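Local coordinates for protein sorbitol dehydrogenase (PDB 5ITG) that probably oxidises D-sorbitol to L-sorbose with an NADP cofactor, as a Rossmann-fold member of the mannitol dehydrogenase family, at residues A[85-90]-A[363-368]; A[42-47]-A[277-282]; A[374-379]-A[425-430]. All blocks are in the same frame, centred on the assembly; numbering follows the deposited sequence.

Contact 1: residues A[85-90]-A[363-368]; sequences TETAPS and NKAMSD
Asn363 has CG anti to its own backbone N (chi1 -164°), which carries that atom toward residues 87-89, and on Thr87 the same anti place is taken by CG2, the methyl that faces Ala365. From Asn363 ND2 a hydrogen bond of 3.0 Å runs to Thr87 O, with an N-H...O angle of 159°. The acceptor lies almost in the plane of the Asn363 amide, whereas the donor stands above the plane of the Thr87 carbonyl. The Pro89 ring crosses the asparagine side chain at about a right angle, its CG 3.9 Å from Asn363 ND2. At the other end of the amide, Asn363 OD1 accepts a hydrogen bond of 2.9 Å from a water, which also donates weakly to Ala88 O, and it receives a weak bond from Ala365 N. With both polar ends engaged, the rotation of the amide is well defined. An alanine here would probably leave Thr87 O without its amide donor and the water without its main acceptor. A second water links Pro89 O, at 2.7 Å, to Lys364 N. Apolar contact is slight: Thr87 CG2 rests 4.0 Å from Ala365 CB, while Thr87 OG1 is bonded to Ser93. The arrangement is a polar, water-assisted contact between domains, joining the end of strand 82-87 in the Rossmann domain to the loop between helices 350-361 and 370-374 in the C-terminal domain.

Contact 2: residues A[42-47]-A[277-282]; sequences AFYVEQ and EKAGVQ
Ala279 meets Tyr44 and Gln47 at the close of a short 3-10 turn. Its CB fits against the end of helix 41-46, 3.6 Å from Tyr44 O and 3.8 Å from Gln47 CB. Ala279 O lies at the edge of the Tyr44 ring, in its plane, 3.5 Å from CD1. The same oxygen accepts from a water at 2.7 Å that donates equally to Gln47 OE1, so a single solvent molecule ties helix to loop. The glutamine amide is held from its other end too, since Gln47 NE2 gives a hydrogen bond of 3.0 Å to Phe43 O, approaching from above the carbonyl plane. Gly280 follows with a positive phi (96°), where any CB would jam against the Ala279 carbonyl; its own N closes the turn on Glu277 O. Val281 then brings CG2, anti to the carbonyl carbon, to within 3.5 Å of Tyr44 CD1, meeting the ring obliquely. The tyrosine hydroxyl is bonded to His261, whose ring also meets that of Tyr44, the planes steeply inclined. At Gln282 the chain enters strand 282-284, pairing with strand 263-266. Helix 41-46 lies in the connection between the parallel strands 26-31 and 56-61, and the contact is thus packing of a loop on the first beta-alpha-beta crossover of a Rossmann fold.

Contact 3: residues A[374-379]-A[425-430]; sequences ASDGCS and SSEPTY
Glu427 meets Gly377 and Cys378 with its carboxylate, at the very start of helix 377-394. From CB the chain sets CG anti to the carbonyl carbon (chi1 -69°), and a bend at the next torsion (chi2 -80°) places Glu427 CD over one face of the Tyr430 ring, 4.0 Å above its plane and offset toward the rim. Glu427 OE1 accepts from Cys378 N at 2.9 Å, in a nearly straight bond (165°) that uses the syn lone pair. A water also donates to OE1, and the same water serves Asp376 OD1 and takes the N-H of Thr429. Glu427 OE2 accepts from another water at 2.7 Å, shared with Ala374 O and Ser425 OG, and is bonded as well to Tyr409 OH. A CB on Gly377 would come too close to Glu427 OE2, consistent with glycine at this position. The backbone adds its own clamp: Asp376, the N-cap residue, donates from N to Ser426 O at 2.7 Å. Asp376 OD1 receives Ser379 OG, also at 2.7 Å, from within the helix. Beside these bonds Cys378 CB packs 3.5 Å from Tyr430 CE1, and its sulfur lies obliquely to the ring. Two acidic groups therefore share a helix N-terminus, with Asp376 OD1 and Glu427 OE1 just 4.2 Å apart. The positive end of the helix dipole, the N-H of Cys378 and the shared water would be expected to offset their mutual repulsion and to favour the ionised form of Glu427.

Overall arrangement
The three contacts show how chemistry follows place. Contact 2 is buried and lies on the Rossmann side, where aromatic and aliphatic packing dominates and one water bridges the segments. Contact 1, at the surface, joins the two domains through one hydrogen bond from an asparagine amide and two waters. Contact 3, within the C-terminal domain and partly buried, relies on backbone bonds and a carboxylate at a helix start. No helix or strand carries two contacts, but 363-368 precedes helix 370-374 and 374-379 follows at its end, while strand 82-87 and helix 41-46 both belong to the Rossmann part, where Glu86 touches Phe43. Contacts 2 and 3 sit on opposite sides of the chain's centre.

Contact 1: residues A[85-90]-A[363-368]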
loop_
_atom_site.group_PDB
_atom_site.type_symbol
_atom_site.label_atom_id
_atom_site.label_comp_id
_atom_site.label_asym_id
_atom_site.label_seq_id
_atom_site.Cartn_x
_atom_site.Cartn_y
_atom_site.Cartn_z
ATOM N N THR A 85 10.204 13.418 -7.254
ATOM C CA THR A 85 9.654 14.684 -6.803
ATOM C C THR A 85 8.734 14.345 -5.632
ATOM O O THR A 85 7.966 13.386 -5.704
ATOM C CB THR A 85 8.827 15.363 -7.911
ATOM O OG1 THR A 85 9.664 15.618 -9.045
ATOM C CG2 THR A 85 8.242 16.684 -7.414
ATOM N N GLU A 86 8.844 15.114 -4.552
ATOM C CA GLU A 86 8.013 14.923 -3.368
ATOM C C GLU A 86 7.168 16.181 -3.190
ATOM O O GLU A 86 7.701 17.273 -3.002
ATOM C CB GLU A 86 8.897 14.688 -2.146
ATOM C CG GLU A 86 9.607 13.345 -2.185
ATOM C CD GLU A 86 10.707 13.226 -1.153
ATOM O OE1 GLU A 86 11.826 13.715 -1.417
ATOM O OE2 GLU A 86 10.453 12.649 -0.075
ATOM N N THR A 87 5.851 16.023 -3.260
ATOM C CA THR A 87 4.936 17.156 -3.150
ATOM C C THR A 87 4.126 17.188 -1.858
ATOM O O THR A 87 3.408 16.244 -1.544
ATOM C CB THR A 87 3.967 17.164 -4.338
ATOM O OG1 THR A 87 4.722 17.138 -5.556
ATOM C CG2 THR A 87 3.091 18.409 -4.307
ATOM N N ALA A 88 4.233 18.298 -1.129
ATOM C CA ALA A 88 3.527 18.477 0.142
ATOM C C ALA A 88 2.139 19.080 -0.074
ATOM O O ALA A 88 1.865 19.651 -1.121
ATOM C CB ALA A 88 4.347 19.372 1.059
ATOM N N PRO A 89 1.242 18.952 0.918
ATOM C CA PRO A 89 -0.115 19.501 0.793
ATOM C C PRO A 89 -0.108 21.023 0.611
ATOM O O PRO A 89 -1.078 21.609 0.120
ATOM C CB PRO A 89 -0.780 19.078 2.100
ATOM C CG PRO A 89 -0.054 17.799 2.456
ATOM C CD PRO A 89 1.378 18.176 2.165
ATOM N N SER A 90 0.994 21.651 1.016
ATOM C CA SER A 90 1.155 23.100 0.898
ATOM C C SER A 90 1.349 23.480 -0.565
ATOM O O SER A 90 1.301 24.659 -0.926
ATOM C CB SER A 90 2.372 23.564 1.703
ATOM O OG SER A 90 3.567 23.019 1.159
ATOM N N ASN A 363 -3.981 17.142 0.116
ATOM C CA ASN A 363 -2.920 17.243 -0.899
ATOM C C ASN A 363 -3.572 17.207 -2.278
ATOM O O ASN A 363 -3.919 16.141 -2.773
ATOM C CB ASN A 363 -1.927 16.072 -0.766
ATOM C CG ASN A 363 -0.613 16.322 -1.504
ATOM O OD1 ASN A 363 -0.595 16.919 -2.584
ATOM N ND2 ASN A 363 0.494 15.852 -0.925
ATOM N N LYS A 364 -3.742 18.369 -2.900
ATOM C CA LYS A 364 -4.386 18.420 -4.208
ATOM C C LYS A 364 -3.706 17.573 -5.291
ATOM O O LYS A 364 -4.385 16.956 -6.119
ATOM C CB LYS A 364 -4.531 19.880 -4.671
ATOM C CG LYS A 364 -5.381 20.721 -3.722
ATOM C CD LYS A 364 -5.724 22.091 -4.306
ATOM C CE LYS A 364 -6.794 22.000 -5.394
ATOM N NZ LYS A 364 -8.152 21.684 -4.849
ATOM N N ALA A 365 -2.380 17.519 -5.287
ATOM C CA ALA A 365 -1.670 16.729 -6.295
ATOM C C ALA A 365 -1.986 15.233 -6.196
ATOM O O ALA A 365 -1.918 14.514 -7.190
ATOM C CB ALA A 365 -0.163 16.951 -6.163
HETATM N N MSE A 366 -2.333 14.773 -4.997
HETATM C CA MSE A 366 -2.631 13.358 -4.758
HETATM C C MSE A 366 -4.107 13.013 -4.871
HETATM O O MSE A 366 -4.463 11.865 -5.127
HETATM C CB MSE A 366 -2.165 12.945 -3.358
HETATM C CG MSE A 366 -0.683 13.121 -3.097
HETATM SE SE MSE A 366 0.392 12.038 -4.268
HETATM C CE MSE A 366 1.245 13.447 -5.270
ATOM N N SER A 367 -4.959 14.009 -4.661
ATOM C CA SER A 367 -6.402 13.818 -4.697
ATOM C C SER A 367 -6.930 12.777 -5.682
ATOM O O SER A 367 -6.629 12.798 -6.871
ATOM C CB SER A 367 -7.104 15.151 -4.949
ATOM O OG SER A 367 -8.500 15.003 -4.762
ATOM N N ASP A 368 -7.733 11.865 -5.151
ATOM C CA ASP A 368 -8.341 10.812 -5.932
ATOM C C ASP A 368 -9.820 11.156 -6.043
ATOM O O ASP A 368 -10.274 12.137 -5.450
ATOM C CB ASP A 368 -8.141 9.470 -5.220
ATOM C CG ASP A 368 -8.727 8.301 -5.990
ATOM O OD1 ASP A 368 -8.582 8.264 -7.231
ATOM O OD2 ASP A 368 -9.321 7.408 -5.353
HETATM O O HOH W 1 -0.349 19.579 -3.619
HETATM O O HOH W 2 -2.305 20.903 -2.204
#

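Contact 2: residues A[42-47]-A[277-282]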
loop_
_atom_site.group_PDB
_atom_site.type_symbol
_atom_site.label_atom_id
_atom_site.label_comp_id
_atom_site.label_asym_id
_atom_site.label_seq_id
_atom_site.Cartn_x
_atom_site.Cartn_y
_atom_site.Cartn_z
ATOM N N ALA A 42 13.241 2.191 -1.780
ATOM C CA ALA A 42 14.471 2.784 -2.298
ATOM C C ALA A 42 14.748 4.115 -1.608
ATOM O O ALA A 42 15.904 4.495 -1.394
ATOM C CB ALA A 42 14.359 2.985 -3.812
ATOM N N PHE A 43 13.672 4.813 -1.260
ATOM C CA PHE A 43 13.739 6.117 -0.593
ATOM C C PHE A 43 14.386 6.023 0.784
ATOM O O PHE A 43 15.260 6.828 1.123
ATOM C CB PHE A 43 12.321 6.692 -0.460
ATOM C CG PHE A 43 12.259 8.029 0.217
ATOM C CD1 PHE A 43 12.635 9.186 -0.460
ATOM C CD2 PHE A 43 11.801 8.136 1.525
ATOM C CE1 PHE A 43 12.551 10.438 0.154
ATOM C CE2 PHE A 43 11.711 9.380 2.152
ATOM C CZ PHE A 43 12.087 10.535 1.464
ATOM N N TYR A 44 13.956 5.050 1.584
ATOM C CA TYR A 44 14.524 4.879 2.923
ATOM C C TYR A 44 15.978 4.413 2.867
ATOM O O TYR A 44 16.823 4.892 3.631
ATOM C CB TYR A 44 13.688 3.886 3.741
ATOM C CG TYR A 44 12.375 4.461 4.235
ATOM C CD1 TYR A 44 12.336 5.312 5.343
ATOM C CD2 TYR A 44 11.175 4.164 3.586
ATOM C CE1 TYR A 44 11.128 5.854 5.798
ATOM C CE2 TYR A 44 9.961 4.702 4.029
ATOM C CZ TYR A 44 9.944 5.544 5.131
ATOM O OH TYR A 44 8.747 6.077 5.557
ATOM N N VAL A 45 16.273 3.486 1.960
ATOM C CA VAL A 45 17.633 2.988 1.830
ATOM C C VAL A 45 18.575 4.122 1.431
ATOM O O VAL A 45 19.705 4.215 1.926
ATOM C CB VAL A 45 17.701 1.846 0.789
ATOM C CG1 VAL A 45 19.153 1.506 0.469
ATOM C CG2 VAL A 45 16.987 0.614 1.343
ATOM N N GLU A 46 18.098 4.992 0.547
ATOM C CA GLU A 46 18.877 6.129 0.071
ATOM C C GLU A 46 19.390 6.977 1.236
ATOM O O GLU A 46 20.465 7.576 1.153
ATOM C CB GLU A 46 18.012 7.002 -0.845
ATOM C CG GLU A 46 18.727 8.207 -1.436
ATOM C CD GLU A 46 19.507 7.859 -2.687
ATOM O OE1 GLU A 46 19.899 6.683 -2.834
ATOM O OE2 GLU A 46 19.736 8.762 -3.519
ATOM N N GLN A 47 18.622 7.011 2.322
ATOM C CA GLN A 47 18.970 7.808 3.493
ATOM C C GLN A 47 19.889 7.145 4.517
ATOM O O GLN A 47 20.292 7.784 5.482
ATOM C CB GLN A 47 17.694 8.274 4.186
ATOM C CG GLN A 47 16.785 9.094 3.286
ATOM C CD GLN A 47 15.414 9.302 3.894
ATOM O OE1 GLN A 47 15.272 9.978 4.916
ATOM N NE2 GLN A 47 14.393 8.708 3.275
ATOM N N GLU A 277 16.145 2.639 11.116
ATOM C CA GLU A 277 15.577 3.557 12.097
ATOM C C GLU A 277 16.116 4.966 11.849
ATOM O O GLU A 277 15.394 5.952 11.994
ATOM C CB GLU A 277 15.900 3.107 13.529
ATOM C CG GLU A 277 17.382 3.014 13.878
ATOM C CD GLU A 277 18.103 1.905 13.130
ATOM O OE1 GLU A 277 17.510 0.822 12.950
ATOM O OE2 GLU A 277 19.273 2.113 12.737
ATOM N N LYS A 278 17.379 5.059 11.442
ATOM C CA LYS A 278 17.997 6.356 11.178
ATOM C C LYS A 278 17.304 7.128 10.060
ATOM O O LYS A 278 17.484 8.338 9.930
ATOM C CB LYS A 278 19.482 6.179 10.838
ATOM C CG LYS A 278 20.302 5.620 11.989
ATOM C CD LYS A 278 21.789 5.554 11.665
ATOM C CE LYS A 278 22.567 4.960 12.834
ATOM N NZ LYS A 278 24.028 4.872 12.561
ATOM N N ALA A 279 16.509 6.429 9.256
ATOM C CA ALA A 279 15.790 7.059 8.152
ATOM C C ALA A 279 14.309 7.231 8.484
ATOM O O ALA A 279 13.512 7.614 7.628
ATOM C CB ALA A 279 15.943 6.224 6.887
ATOM N N GLY A 280 13.942 6.935 9.726
ATOM C CA GLY A 280 12.558 7.087 10.130
ATOM C C GLY A 280 11.720 5.825 10.069
ATOM O O GLY A 280 10.512 5.877 10.300
ATOM N N VAL A 281 12.337 4.692 9.741
ATOM C CA VAL A 281 11.590 3.447 9.694
ATOM C C VAL A 281 11.323 3.087 11.149
ATOM O O VAL A 281 12.218 3.178 11.997
ATOM C CB VAL A 281 12.391 2.315 9.013
ATOM C CG1 VAL A 281 11.583 1.033 9.014
ATOM C CG2 VAL A 281 12.733 2.712 7.581
ATOM N N GLN A 282 10.090 2.697 11.439
ATOM C CA GLN A 282 9.698 2.352 12.798
ATOM C C GLN A 282 9.779 0.850 12.997
ATOM O O GLN A 282 8.960 0.096 12.477
ATOM C CB GLN A 282 8.281 2.882 13.064
ATOM C CG GLN A 282 8.210 4.422 13.034
ATOM C CD GLN A 282 6.802 4.987 12.807
ATOM O OE1 GLN A 282 6.181 4.745 11.770
ATOM N NE2 GLN A 282 6.308 5.763 13.774
HETATM O O HOH W 3 12.833 9.703 5.990
#

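Contact 3: residues A[374-379]-A[425-430]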
loop_
_atom_site.group_PDB
_atom_site.type_symbol
_atom_site.label_atom_id
_atom_site.label_comp_id
_atom_site.label_asym_id
_atom_site.label_seq_id
_atom_site.Cartn_x
_atom_site.Cartn_y
_atom_site.Cartn_z
ATOM N N ALA A 374 -15.147 5.149 -2.837
ATOM C CA ALA A 374 -16.370 4.460 -2.448
ATOM C C ALA A 374 -16.572 3.101 -3.129
ATOM O O ALA A 374 -17.471 2.346 -2.748
ATOM C CB ALA A 374 -17.572 5.359 -2.719
ATOM N N SER A 375 -15.742 2.784 -4.120
ATOM C CA SER A 375 -15.873 1.507 -4.825
ATOM C C SER A 375 -15.627 0.337 -3.875
ATOM O O SER A 375 -14.676 0.349 -3.090
ATOM C CB SER A 375 -14.907 1.438 -6.020
ATOM O OG SER A 375 -13.543 1.451 -5.621
ATOM N N ASP A 376 -16.492 -0.670 -3.958
ATOM C CA ASP A 376 -16.410 -1.848 -3.096
ATOM C C ASP A 376 -16.640 -1.364 -1.665
ATOM O O ASP A 376 -16.054 -1.882 -0.715
ATOM C CB ASP A 376 -15.035 -2.525 -3.220
ATOM C CG ASP A 376 -15.019 -3.935 -2.641
ATOM O OD1 ASP A 376 -16.102 -4.464 -2.302
ATOM O OD2 ASP A 376 -13.922 -4.521 -2.533
ATOM N N GLY A 377 -17.503 -0.360 -1.534
ATOM C CA GLY A 377 -17.816 0.207 -0.236
ATOM C C GLY A 377 -18.217 -0.820 0.807
ATOM O O GLY A 377 -17.992 -0.624 2.000
ATOM N N CYS A 378 -18.812 -1.923 0.363
ATOM C CA CYS A 378 -19.234 -2.974 1.284
ATOM C C CYS A 378 -18.043 -3.594 2.010
ATOM O O CYS A 378 -18.045 -3.719 3.241
ATOM C CB CYS A 378 -19.990 -4.071 0.533
ATOM S SG CYS A 378 -20.428 -5.482 1.577
ATOM N N SER A 379 -17.036 -3.996 1.241
ATOM C CA SER A 379 -15.835 -4.603 1.800
ATOM C C SER A 379 -15.071 -3.596 2.653
ATOM O O SER A 379 -14.445 -3.958 3.655
ATOM C CB SER A 379 -14.915 -5.108 0.685
ATOM O OG SER A 379 -15.585 -6.036 -0.152
ATOM N N SER A 425 -22.191 3.765 -8.251
ATOM C CA SER A 425 -21.014 3.303 -7.534
ATOM C C SER A 425 -20.796 1.825 -7.815
ATOM O O SER A 425 -21.722 1.109 -8.194
ATOM C CB SER A 425 -21.161 3.529 -6.028
ATOM O OG SER A 425 -22.201 2.746 -5.486
ATOM N N SER A 426 -19.565 1.375 -7.626
ATOM C CA SER A 426 -19.214 -0.018 -7.857
ATOM C C SER A 426 -19.206 -0.842 -6.565
ATOM O O SER A 426 -18.619 -0.443 -5.559
ATOM C CB SER A 426 -17.840 -0.091 -8.527
ATOM O OG SER A 426 -17.331 -1.413 -8.525
ATOM N N GLU A 427 -19.885 -1.983 -6.602
ATOM C CA GLU A 427 -19.948 -2.900 -5.470
ATOM C C GLU A 427 -19.896 -4.303 -6.067
ATOM O O GLU A 427 -20.925 -4.943 -6.278
ATOM C CB GLU A 427 -21.243 -2.704 -4.679
ATOM C CG GLU A 427 -21.322 -1.377 -3.930
ATOM C CD GLU A 427 -20.541 -1.381 -2.624
ATOM O OE1 GLU A 427 -19.758 -2.327 -2.388
ATOM O OE2 GLU A 427 -20.714 -0.431 -1.833
ATOM N N PRO A 428 -18.686 -4.793 -6.353
ATOM C CA PRO A 428 -18.466 -6.120 -6.935
ATOM C C PRO A 428 -19.174 -7.278 -6.232
ATOM O O PRO A 428 -19.674 -8.187 -6.889
ATOM C CB PRO A 428 -16.947 -6.263 -6.888
ATOM C CG PRO A 428 -16.479 -4.860 -7.082
ATOM C CD PRO A 428 -17.403 -4.094 -6.157
ATOM N N THR A 429 -19.228 -7.239 -4.904
ATOM C CA THR A 429 -19.848 -8.317 -4.137
ATOM C C THR A 429 -21.372 -8.279 -4.124
ATOM O O THR A 429 -22.012 -9.214 -3.647
ATOM C CB THR A 429 -19.361 -8.310 -2.672
ATOM O OG1 THR A 429 -19.802 -7.109 -2.026
ATOM C CG2 THR A 429 -17.844 -8.384 -2.615
ATOM N N TYR A 430 -21.952 -7.201 -4.635
ATOM C CA TYR A 430 -23.403 -7.072 -4.666
ATOM C C TYR A 430 -23.994 -7.671 -5.934
ATOM O O TYR A 430 -23.417 -7.551 -7.017
ATOM C CB TYR A 430 -23.822 -5.598 -4.577
ATOM C CG TYR A 430 -23.720 -4.979 -3.199
ATOM C CD1 TYR A 430 -23.159 -5.679 -2.129
ATOM C CD2 TYR A 430 -24.180 -3.681 -2.968
ATOM C CE1 TYR A 430 -23.059 -5.095 -0.860
ATOM C CE2 TYR A 430 -24.083 -3.093 -1.713
ATOM C CZ TYR A 430 -23.519 -3.804 -0.663
ATOM O OH TYR A 430 -23.401 -3.212 0.576
HETATM O O HOH W 4 -20.437 1.940 -3.053
HETATM O O HOH W 5 -19.034 -4.780 -3.087
#